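Local coordinates for virulence factor (Pectobacterium carotovorum, PDB 2W3Y), which acts as a virulence factor of a Drosophila pathogen, an S-palmitoylated protein of novel fold that binds to lipid vesicles, at residues Ser26-Ile32 against Lys249-Ile255; Ser75-Lys81 against Ile93-Val97; Leu101-Phe105 against Lys242-Phe246. One frame throughout, in Å; residues are numbered along the deposited sequence.

Contact 1: Ser26-Ile32 against Lys249-Ile255; sequences SNETFDI and KYEGKAI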
loop_
_atom_site.group_PDB
_atom_site.type_symbol
_atom_site.label_atom_id
_atom_site.label_comp_id
_atom_site.label_asym_id
_atom_site.label_seq_id
_atom_site.Cartn_x
_atom_site.Cartn_y
_atom_site.Cartn_z
ATOM N N SER A 26 -18.785 -2.513 -14.851
ATOM C CA SER A 26 -18.273 -1.327 -14.147
ATOM C C SER A 26 -19.293 -0.710 -13.181
ATOM O O SER A 26 -18.924 -0.036 -12.211
ATOM C CB SER A 26 -17.767 -0.279 -15.145
ATOM O OG SER A 26 -18.839 0.341 -15.836
ATOM N N ASN A 27 -20.570 -0.951 -13.455
ATOM C CA ASN A 27 -21.660 -0.560 -12.559
ATOM C C ASN A 27 -21.944 -1.611 -11.479
ATOM O O ASN A 27 -22.775 -1.386 -10.597
ATOM C CB ASN A 27 -22.932 -0.265 -13.366
ATOM C CG ASN A 27 -23.044 -1.130 -14.615
ATOM O OD1 ASN A 27 -23.630 -2.212 -14.583
ATOM N ND2 ASN A 27 -22.447 -0.666 -15.719
ATOM N N GLU A 28 -21.241 -2.744 -11.558
ATOM C CA GLU A 28 -21.411 -3.879 -10.635
ATOM C C GLU A 28 -20.202 -4.136 -9.703
ATOM O O GLU A 28 -20.363 -4.763 -8.644
ATOM C CB GLU A 28 -21.739 -5.157 -11.426
ATOM C CG GLU A 28 -23.217 -5.324 -11.795
ATOM C CD GLU A 28 -24.008 -6.152 -10.775
ATOM O OE1 GLU A 28 -23.754 -6.027 -9.549
ATOM O OE2 GLU A 28 -24.901 -6.927 -11.202
ATOM N N THR A 29 -19.010 -3.675 -10.103
ATOM C CA THR A 29 -17.816 -3.728 -9.241
ATOM C C THR A 29 -18.064 -2.981 -7.929
ATOM O O THR A 29 -18.874 -2.045 -7.871
ATOM C CB THR A 29 -16.565 -3.104 -9.913
ATOM O OG1 THR A 29 -16.927 -1.880 -10.566
ATOM C CG2 THR A 29 -15.947 -4.058 -10.926
ATOM N N PHE A 30 -17.356 -3.384 -6.880
ATOM C CA PHE A 30 -17.616 -2.831 -5.552
ATOM C C PHE A 30 -16.877 -1.519 -5.292
ATOM O O PHE A 30 -15.709 -1.389 -5.625
ATOM C CB PHE A 30 -17.335 -3.877 -4.487
ATOM C CG PHE A 30 -18.153 -5.135 -4.657
ATOM C CD1 PHE A 30 -19.537 -5.116 -4.451
ATOM C CD2 PHE A 30 -17.552 -6.322 -5.060
ATOM C CE1 PHE A 30 -20.312 -6.281 -4.620
ATOM C CE2 PHE A 30 -18.312 -7.498 -5.223
ATOM C CZ PHE A 30 -19.696 -7.473 -5.016
ATOM N N ASP A 31 -17.586 -0.548 -4.717
ATOM C CA ASP A 31 -16.988 0.736 -4.319
ATOM C C ASP A 31 -15.819 0.530 -3.351
ATOM O O ASP A 31 -15.867 -0.360 -2.504
ATOM C CB ASP A 31 -18.034 1.635 -3.662
ATOM C CG ASP A 31 -19.092 2.114 -4.638
ATOM O OD1 ASP A 31 -18.831 2.098 -5.861
ATOM O OD2 ASP A 31 -20.188 2.522 -4.175
ATOM N N ILE A 32 -14.775 1.346 -3.485
ATOM C CA ILE A 32 -13.632 1.282 -2.571
ATOM C C ILE A 32 -13.654 2.465 -1.625
ATOM O O ILE A 32 -14.434 3.402 -1.816
ATOM C CB ILE A 32 -12.258 1.148 -3.314
ATOM C CG1 ILE A 32 -11.929 2.422 -4.117
ATOM C CG2 ILE A 32 -12.248 -0.154 -4.161
ATOM C CD1 ILE A 32 -10.465 2.513 -4.598
ATOM N N LYS A 249 -14.541 -12.331 -8.753
ATOM C CA LYS A 249 -15.784 -12.287 -7.985
ATOM C C LYS A 249 -15.936 -11.047 -7.073
ATOM O O LYS A 249 -17.039 -10.511 -6.901
ATOM C CB LYS A 249 -15.925 -13.582 -7.166
ATOM C CG LYS A 249 -17.311 -13.806 -6.562
ATOM C CD LYS A 249 -17.448 -15.204 -5.943
ATOM C CE LYS A 249 -18.673 -15.307 -5.039
ATOM N NZ LYS A 249 -18.659 -16.570 -4.209
ATOM N N TYR A 250 -14.828 -10.595 -6.494
ATOM C CA TYR A 250 -14.884 -9.576 -5.454
ATOM C C TYR A 250 -14.219 -8.265 -5.864
ATOM O O TYR A 250 -13.935 -7.409 -5.013
ATOM C CB TYR A 250 -14.296 -10.137 -4.160
ATOM C CG TYR A 250 -15.091 -11.328 -3.628
ATOM C CD1 TYR A 250 -16.387 -11.154 -3.140
ATOM C CD2 TYR A 250 -14.553 -12.614 -3.631
ATOM C CE1 TYR A 250 -17.133 -12.226 -2.661
ATOM C CE2 TYR A 250 -15.295 -13.708 -3.148
ATOM C CZ TYR A 250 -16.581 -13.499 -2.670
ATOM O OH TYR A 250 -17.334 -14.543 -2.187
ATOM N N GLU A 251 -14.018 -8.113 -7.175
ATOM C CA GLU A 251 -13.323 -6.965 -7.785
ATOM C C GLU A 251 -13.795 -5.597 -7.280
ATOM O O GLU A 251 -14.973 -5.291 -7.326
ATOM C CB GLU A 251 -13.456 -7.009 -9.319
ATOM C CG GLU A 251 -12.581 -5.966 -10.030
ATOM C CD GLU A 251 -12.695 -5.997 -11.547
ATOM O OE1 GLU A 251 -12.456 -4.929 -12.167
ATOM O OE2 GLU A 251 -13.019 -7.075 -12.118
ATOM N N GLY A 252 -12.860 -4.779 -6.808
ATOM C CA GLY A 252 -13.167 -3.394 -6.468
ATOM C C GLY A 252 -12.896 -2.481 -7.658
ATOM O O GLY A 252 -12.213 -2.870 -8.595
ATOM N N LYS A 253 -13.450 -1.272 -7.623
ATOM C CA LYS A 253 -13.083 -0.215 -8.568
ATOM C C LYS A 253 -11.565 -0.036 -8.602
ATOM O O LYS A 253 -10.898 -0.223 -7.592
ATOM C CB LYS A 253 -13.738 1.105 -8.148
ATOM C CG LYS A 253 -14.977 1.489 -8.946
ATOM C CD LYS A 253 -16.198 0.747 -8.505
ATOM C CE LYS A 253 -17.421 1.309 -9.224
ATOM N NZ LYS A 253 -18.545 0.344 -9.248
ATOM N N ALA A 254 -11.028 0.320 -9.763
ATOM C CA ALA A 254 -9.583 0.501 -9.929
ATOM C C ALA A 254 -8.989 1.542 -8.965
ATOM O O ALA A 254 -9.433 2.696 -8.927
ATOM C CB ALA A 254 -9.251 0.855 -11.390
ATOM N N ILE A 255 -7.977 1.135 -8.204
ATOM C CA ILE A 255 -7.240 2.084 -7.351
ATOM C C ILE A 255 -6.484 3.138 -8.159
ATOM O O ILE A 255 -6.239 4.238 -7.659
ATOM C CB ILE A 255 -6.321 1.411 -6.280
ATOM C CG1 ILE A 255 -5.138 0.659 -6.923
ATOM C CG2 ILE A 255 -7.149 0.519 -5.335
ATOM C CD1 ILE A 255 -4.055 0.218 -5.944
HETATM O O HOH W 1 -21.039 0.779 -7.901
#
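Two backbone hydrogen bonds join Phe30 to the chain on either side of Gly252. Phe30 N donates to Glu251 O over 3.1 Å, nearly straight at 172° about the hydrogen and in the carbonyl plane; Lys253 N returns a bond of 3.0 Å to Phe30 O. Between them Gly252 CA sits 3.3 Å from Phe30 O, a CA-H...O contact, and the pairing amounts to a single beta bridge.

The charged end of Lys253 forms the second group. Its NZ has four acceptors, Thr29 O at 2.8 Å, Thr29 OG1, Ser26 O and a water that donates in turn to Asp31 OD1; with three hydrogens to give, at least one must be shared. Thr29 OG1 can share the ammonium with its own carbonyl because chi1 of 43° sets it between backbone N and carbonyl carbon. The NZ approaches Thr29 O from above the carbonyl plane, whereas its approach to Ser26 O is less tilted. Asp31 OD1 adds a long salt bridge at 3.8 Å from Lys253 NZ, so its help to the charge is probably modest.

Apolar and aromatic contacts complete the join. Ile32 CD1 meets Ile255 CG2 at 3.9 Å, the two side chains crossing at about a right angle, and Thr29 CG2 rests against the extended chain of Glu251. The Phe30 ring turns its edge to Lys249 O and Tyr250 O, while His18 stacks on it.

The whole is a single beta bridge between irregular segments, tying the loop before strand 36-37 to the chain leaving helix 237-250.

Contact 2: Ser75-Lys81 against Ile93-Val97; sequences SAAVNKK and IWKEV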
loop_
_atom_site.group_PDB
_atom_site.type_symbol
_atom_site.label_atom_id
_atom_site.label_comp_id
_atom_site.label_asym_id
_atom_site.label_seq_id
_atom_site.Cartn_x
_atom_site.Cartn_y
_atom_site.Cartn_z
ATOM N N SER A 75 -9.893 -3.113 -0.011
ATOM C CA SER A 75 -10.540 -1.824 0.184
ATOM C C SER A 75 -12.062 -1.870 0.050
ATOM O O SER A 75 -12.764 -1.209 0.816
ATOM C CB SER A 75 -9.978 -0.776 -0.778
ATOM O OG SER A 75 -10.565 0.477 -0.483
ATOM N N ALA A 76 -12.555 -2.634 -0.928
ATOM C CA ALA A 76 -13.999 -2.789 -1.153
ATOM C C ALA A 76 -14.726 -3.535 -0.017
ATOM O O ALA A 76 -15.832 -3.126 0.379
ATOM C CB ALA A 76 -14.273 -3.422 -2.517
ATOM N N ALA A 77 -14.083 -4.574 0.524
ATOM C CA ALA A 77 -14.564 -5.295 1.718
ATOM C C ALA A 77 -14.678 -4.381 2.942
ATOM O O ALA A 77 -15.691 -4.395 3.649
ATOM C CB ALA A 77 -13.647 -6.485 2.030
ATOM N N VAL A 78 -13.646 -3.568 3.164
ATOM C CA VAL A 78 -13.611 -2.589 4.249
ATOM C C VAL A 78 -14.740 -1.571 4.122
ATOM O O VAL A 78 -15.434 -1.306 5.097
ATOM C CB VAL A 78 -12.247 -1.830 4.316
ATOM C CG1 VAL A 78 -12.367 -0.580 5.215
ATOM C CG2 VAL A 78 -11.152 -2.754 4.810
ATOM N N ASN A 79 -14.889 -1.007 2.920
ATOM C CA ASN A 79 -15.933 -0.048 2.594
ATOM C C ASN A 79 -17.349 -0.553 2.907
ATOM O O ASN A 79 -18.171 0.173 3.490
ATOM C CB ASN A 79 -15.852 0.321 1.115
ATOM C CG ASN A 79 -16.755 1.482 0.761
ATOM O OD1 ASN A 79 -16.570 2.593 1.247
ATOM N ND2 ASN A 79 -17.747 1.224 -0.083
ATOM N N LYS A 80 -17.605 -1.791 2.505
ATOM C CA LYS A 80 -18.838 -2.492 2.828
ATOM C C LYS A 80 -18.950 -2.812 4.328
ATOM O O LYS A 80 -19.980 -2.533 4.950
ATOM C CB LYS A 80 -18.950 -3.776 1.989
ATOM C CG LYS A 80 -20.313 -4.485 2.078
ATOM C CD LYS A 80 -21.483 -3.522 1.837
ATOM C CE LYS A 80 -22.823 -4.213 2.058
ATOM N NZ LYS A 80 -23.118 -5.204 0.979
ATOM N N LYS A 81 -17.892 -3.369 4.907
ATOM C CA LYS A 81 -17.918 -3.816 6.307
ATOM C C LYS A 81 -18.031 -2.677 7.319
ATOM O O LYS A 81 -18.664 -2.850 8.358
ATOM C CB LYS A 81 -16.700 -4.707 6.616
ATOM C CG LYS A 81 -16.618 -5.286 8.039
ATOM C CD LYS A 81 -15.502 -6.322 8.136
ATOM C CE LYS A 81 -15.224 -6.749 9.588
ATOM N NZ LYS A 81 -16.414 -7.404 10.203
ATOM N N ILE A 93 -10.103 -2.626 11.106
ATOM C CA ILE A 93 -10.969 -3.262 10.085
ATOM C C ILE A 93 -10.189 -3.720 8.838
ATOM O O ILE A 93 -10.432 -4.820 8.306
ATOM C CB ILE A 93 -12.155 -2.352 9.708
ATOM C CG1 ILE A 93 -13.034 -2.089 10.948
ATOM C CG2 ILE A 93 -12.957 -2.960 8.553
ATOM C CD1 ILE A 93 -14.055 -0.983 10.772
ATOM N N TRP A 94 -9.261 -2.877 8.379
ATOM C CA TRP A 94 -8.269 -3.251 7.348
ATOM C C TRP A 94 -7.431 -4.472 7.760
ATOM O O TRP A 94 -7.173 -5.371 6.952
ATOM C CB TRP A 94 -7.342 -2.054 7.033
ATOM C CG TRP A 94 -8.026 -0.927 6.285
ATOM C CD1 TRP A 94 -8.812 0.057 6.821
ATOM C CD2 TRP A 94 -7.975 -0.670 4.871
ATOM N NE1 TRP A 94 -9.261 0.901 5.826
ATOM C CE2 TRP A 94 -8.765 0.476 4.622
ATOM C CE3 TRP A 94 -7.350 -1.309 3.788
ATOM C CZ2 TRP A 94 -8.948 1.008 3.326
ATOM C CZ3 TRP A 94 -7.528 -0.783 2.505
ATOM C CH2 TRP A 94 -8.317 0.371 2.292
ATOM N N LYS A 95 -6.994 -4.506 9.023
ATOM C CA LYS A 95 -6.236 -5.654 9.515
ATOM C C LYS A 95 -7.068 -6.961 9.529
ATOM O O LYS A 95 -6.573 -8.015 9.114
ATOM C CB LYS A 95 -5.620 -5.352 10.889
ATOM C CG LYS A 95 -4.716 -6.466 11.434
ATOM C CD LYS A 95 -4.070 -6.065 12.763
ATOM C CE LYS A 95 -5.075 -6.093 13.908
ATOM N NZ LYS A 95 -4.474 -5.649 15.222
ATOM N N GLU A 96 -8.317 -6.883 9.987
ATOM C CA GLU A 96 -9.240 -8.045 9.991
ATOM C C GLU A 96 -9.394 -8.661 8.588
ATOM O O GLU A 96 -9.359 -9.887 8.421
ATOM C CB GLU A 96 -10.611 -7.631 10.561
ATOM C CG GLU A 96 -11.729 -8.723 10.567
ATOM C CD GLU A 96 -11.636 -9.709 11.736
ATOM O OE1 GLU A 96 -10.618 -9.688 12.482
ATOM O OE2 GLU A 96 -12.593 -10.506 11.914
ATOM N N VAL A 97 -9.527 -7.800 7.583
ATOM C CA VAL A 97 -9.752 -8.231 6.192
ATOM C C VAL A 97 -8.466 -8.810 5.575
ATOM O O VAL A 97 -8.508 -9.847 4.894
ATOM C CB VAL A 97 -10.360 -7.071 5.340
ATOM C CG1 VAL A 97 -10.313 -7.379 3.841
ATOM C CG2 VAL A 97 -11.819 -6.752 5.786
#
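Helices 57-81 and 91-105, consecutive in the chain, meet here as a helical hairpin splayed well away from strict antiparallel: the axes of the two short segments make 125° and approach to 9.5 Å. Val78 and Trp94 lie where the backbones come nearest, their CA atoms 6.2 Å apart.

Val78 spreads both methyls over one face of the indole. CG2 stands 3.9 Å from the centroid of the five-membered ring of Trp94, only 12° off the ring normal, a CH-pi contact; CG1 lies over the same face, 3.5 Å from Trp94 NE1. With chi1 at 166°, CG1 is anti to the backbone N and CG2 anti to the carbonyl carbon, and this fork sets both methyls down together, CG2 over the pyrrole and CG1 toward NE1 and CE2. The far end of the indole reaches Ser75, whose OG is 3.6 Å from Trp94 CH2. That hydroxyl has its polar partners in Tyr44 and Val33 N, while Trp94 NE1 donates to Lys88 O.

Beside the indole, Ile93 CG2 touches Val78 CG1 and Val97 CG2 touches Val78 CG2. Ala77 CB meets Val97 CG1 at 3.9 Å, and Phe14 of helix 9-18 packs on both residues. At the outer margin the aliphatic part of Lys81 crosses Glu96 at about a right angle, CE to CG, but Lys81 NZ remains 5.2 Å from Glu96 OE2.

No hydrogen bond links these two segments; their union rests on shape and dispersion, the indole N-H and serine hydroxyl being satisfied by third parties, and the opposite charges of the exposed Lys81 and Glu96 probably add no more than a diffuse attraction.

Contact 3: Leu101-Phe105 against Lys242-Phe246; sequences LIPAF and KVDNF
Phe105 and Phe246 form the aromatic part of this contact. Their rings are obliquely inclined, the centroids 5.1 Å apart and the planes at 47°. The pairing is asymmetric: Phe105 CZ and CE2 lie over one face of Phe246, with CZ 3.8 Å from Phe246 CG. For Phe246, a chi1 of 174° carries CG anti to the backbone N and extends the ring toward helix 91-105.

Aliphatic groups border the pair. Leu101 CD2 reaches Phe246 CZ at 3.6 Å, the two side chains crossing at about a right angle, and Val243 CG2 lies 3.7 Å from Phe105 CD1. Lys242, bent at chi3 and chi4, brings its CE to 3.3 Å from Phe105 CE1; the methylene rather than the ammonium makes the closest approach.

Helices 9-18 and 57-81 also pack here: Phe14 of the first meets Phe246 edge-to-face, and Phe70 of the second meets Phe105.

With segment axes 12.4 Å apart and inclined at 143°, the gap between the helices is spanned mainly by the two phenylalanines, with Leu101 and Lys242 beside them. This is an aromatic-rich helix-helix interface joining the C-terminal end of helix 91-105 to helix 237-250, with Leu101 also reaching Phe191 of strand 185-198.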
loop_
_atom_site.group_PDB
_atom_site.type_symbol
_atom_site.label_atom_id
_atom_site.label_comp_id
_atom_site.label_asym_id
_atom_site.label_seq_id
_atom_site.Cartn_x
_atom_site.Cartn_y
_atom_site.Cartn_z
ATOM N N LEU A 101 -7.042 -12.621 3.725
ATOM C CA LEU A 101 -6.332 -12.736 2.440
ATOM C C LEU A 101 -4.966 -13.422 2.532
ATOM O O LEU A 101 -4.613 -14.235 1.670
ATOM C CB LEU A 101 -6.143 -11.336 1.783
ATOM C CG LEU A 101 -7.400 -10.599 1.312
ATOM C CD1 LEU A 101 -7.107 -9.153 0.881
ATOM C CD2 LEU A 101 -8.155 -11.362 0.211
ATOM N N ILE A 102 -4.198 -13.070 3.565
ATOM C CA ILE A 102 -2.783 -13.465 3.701
ATOM C C ILE A 102 -2.528 -14.995 3.764
ATOM O O ILE A 102 -1.728 -15.506 2.992
ATOM C CB ILE A 102 -2.061 -12.674 4.873
ATOM C CG1 ILE A 102 -2.070 -11.146 4.624
ATOM C CG2 ILE A 102 -0.626 -13.190 5.144
ATOM C CD1 ILE A 102 -1.516 -10.691 3.300
ATOM N N PRO A 103 -3.212 -15.723 4.671
ATOM C CA PRO A 103 -3.048 -17.190 4.730
ATOM C C PRO A 103 -3.430 -17.881 3.418
ATOM O O PRO A 103 -2.820 -18.892 3.037
ATOM C CB PRO A 103 -4.020 -17.601 5.835
ATOM C CG PRO A 103 -4.211 -16.390 6.654
ATOM C CD PRO A 103 -4.157 -15.247 5.699
ATOM N N ALA A 104 -4.401 -17.297 2.716
ATOM C CA ALA A 104 -4.953 -17.857 1.486
ATOM C C ALA A 104 -4.027 -17.774 0.274
ATOM O O ALA A 104 -3.893 -18.750 -0.469
ATOM C CB ALA A 104 -6.290 -17.194 1.176
ATOM N N PHE A 105 -3.384 -16.620 0.075
ATOM C CA PHE A 105 -2.656 -16.345 -1.170
ATOM C C PHE A 105 -1.212 -15.881 -0.979
ATOM O O PHE A 105 -0.495 -15.631 -1.947
ATOM C CB PHE A 105 -3.391 -15.269 -1.982
ATOM C CG PHE A 105 -4.837 -15.567 -2.238
ATOM C CD1 PHE A 105 -5.209 -16.522 -3.174
ATOM C CD2 PHE A 105 -5.824 -14.861 -1.569
ATOM C CE1 PHE A 105 -6.545 -16.781 -3.432
ATOM C CE2 PHE A 105 -7.179 -15.113 -1.809
ATOM C CZ PHE A 105 -7.539 -16.076 -2.744
ATOM N N LYS A 242 -7.812 -20.380 -8.617
ATOM C CA LYS A 242 -8.495 -19.868 -7.423
ATOM C C LYS A 242 -8.220 -18.374 -7.203
ATOM O O LYS A 242 -9.119 -17.645 -6.801
ATOM C CB LYS A 242 -8.261 -20.717 -6.156
ATOM C CG LYS A 242 -6.872 -20.669 -5.537
ATOM C CD LYS A 242 -6.903 -21.206 -4.086
ATOM C CE LYS A 242 -6.922 -20.068 -3.058
ATOM N NZ LYS A 242 -7.709 -20.341 -1.825
ATOM N N VAL A 243 -6.990 -17.943 -7.488
ATOM C CA VAL A 243 -6.612 -16.528 -7.475
ATOM C C VAL A 243 -7.511 -15.742 -8.433
ATOM O O VAL A 243 -8.228 -14.842 -7.999
ATOM C CB VAL A 243 -5.102 -16.323 -7.820
ATOM C CG1 VAL A 243 -4.759 -14.836 -8.034
ATOM C CG2 VAL A 243 -4.201 -16.929 -6.716
ATOM N N ASP A 244 -7.497 -16.121 -9.718
ATOM C CA ASP A 244 -8.246 -15.419 -10.771
ATOM C C ASP A 244 -9.750 -15.362 -10.531
ATOM O O ASP A 244 -10.358 -14.308 -10.735
ATOM C CB ASP A 244 -7.954 -16.020 -12.151
ATOM C CG ASP A 244 -6.560 -15.671 -12.658
ATOM O OD1 ASP A 244 -5.933 -14.725 -12.112
ATOM O OD2 ASP A 244 -6.086 -16.354 -13.597
ATOM N N ASN A 245 -10.331 -16.479 -10.080
ATOM C CA ASN A 245 -11.761 -16.549 -9.788
ATOM C C ASN A 245 -12.153 -15.659 -8.611
ATOM O O ASN A 245 -13.166 -14.963 -8.654
ATOM C CB ASN A 245 -12.215 -17.996 -9.508
ATOM C CG ASN A 245 -12.273 -18.871 -10.775
ATOM O OD1 ASN A 245 -12.456 -18.379 -11.892
ATOM N ND2 ASN A 245 -12.121 -20.181 -10.588
ATOM N N PHE A 246 -11.351 -15.705 -7.555
ATOM C CA PHE A 246 -11.586 -14.885 -6.366
ATOM C C PHE A 246 -11.512 -13.395 -6.722
ATOM O O PHE A 246 -12.407 -12.617 -6.380
ATOM C CB PHE A 246 -10.559 -15.239 -5.289
ATOM C CG PHE A 246 -10.628 -14.362 -4.071
ATOM C CD1 PHE A 246 -11.484 -14.677 -3.019
ATOM C CD2 PHE A 246 -9.818 -13.228 -3.968
ATOM C CE1 PHE A 246 -11.564 -13.873 -1.887
ATOM C CE2 PHE A 246 -9.888 -12.416 -2.837
ATOM C CZ PHE A 246 -10.772 -12.737 -1.801
#

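Overall arrangement
Contact 2 and contact 3 are buried helix-helix interfaces sharing helix 91-105, whose earlier turns meet helix 57-81 and whose end meets helix 237-250. Contact 1 is partly buried and continues from that last helix into loop. The chemistry follows: main-chain bonds and a lysine binding carbonyls at the more exposed site, apolar and aromatic packing without a cross-segment hydrogen bond at the other two. Contacts 1 and 2 touch directly, Ile32 CB lying 3.4 Å from Ser75 OG, while contact 3 joins each of the others through adjoining sequence. Phe14 of helix 9-18 packs on both contact 2 and contact 3.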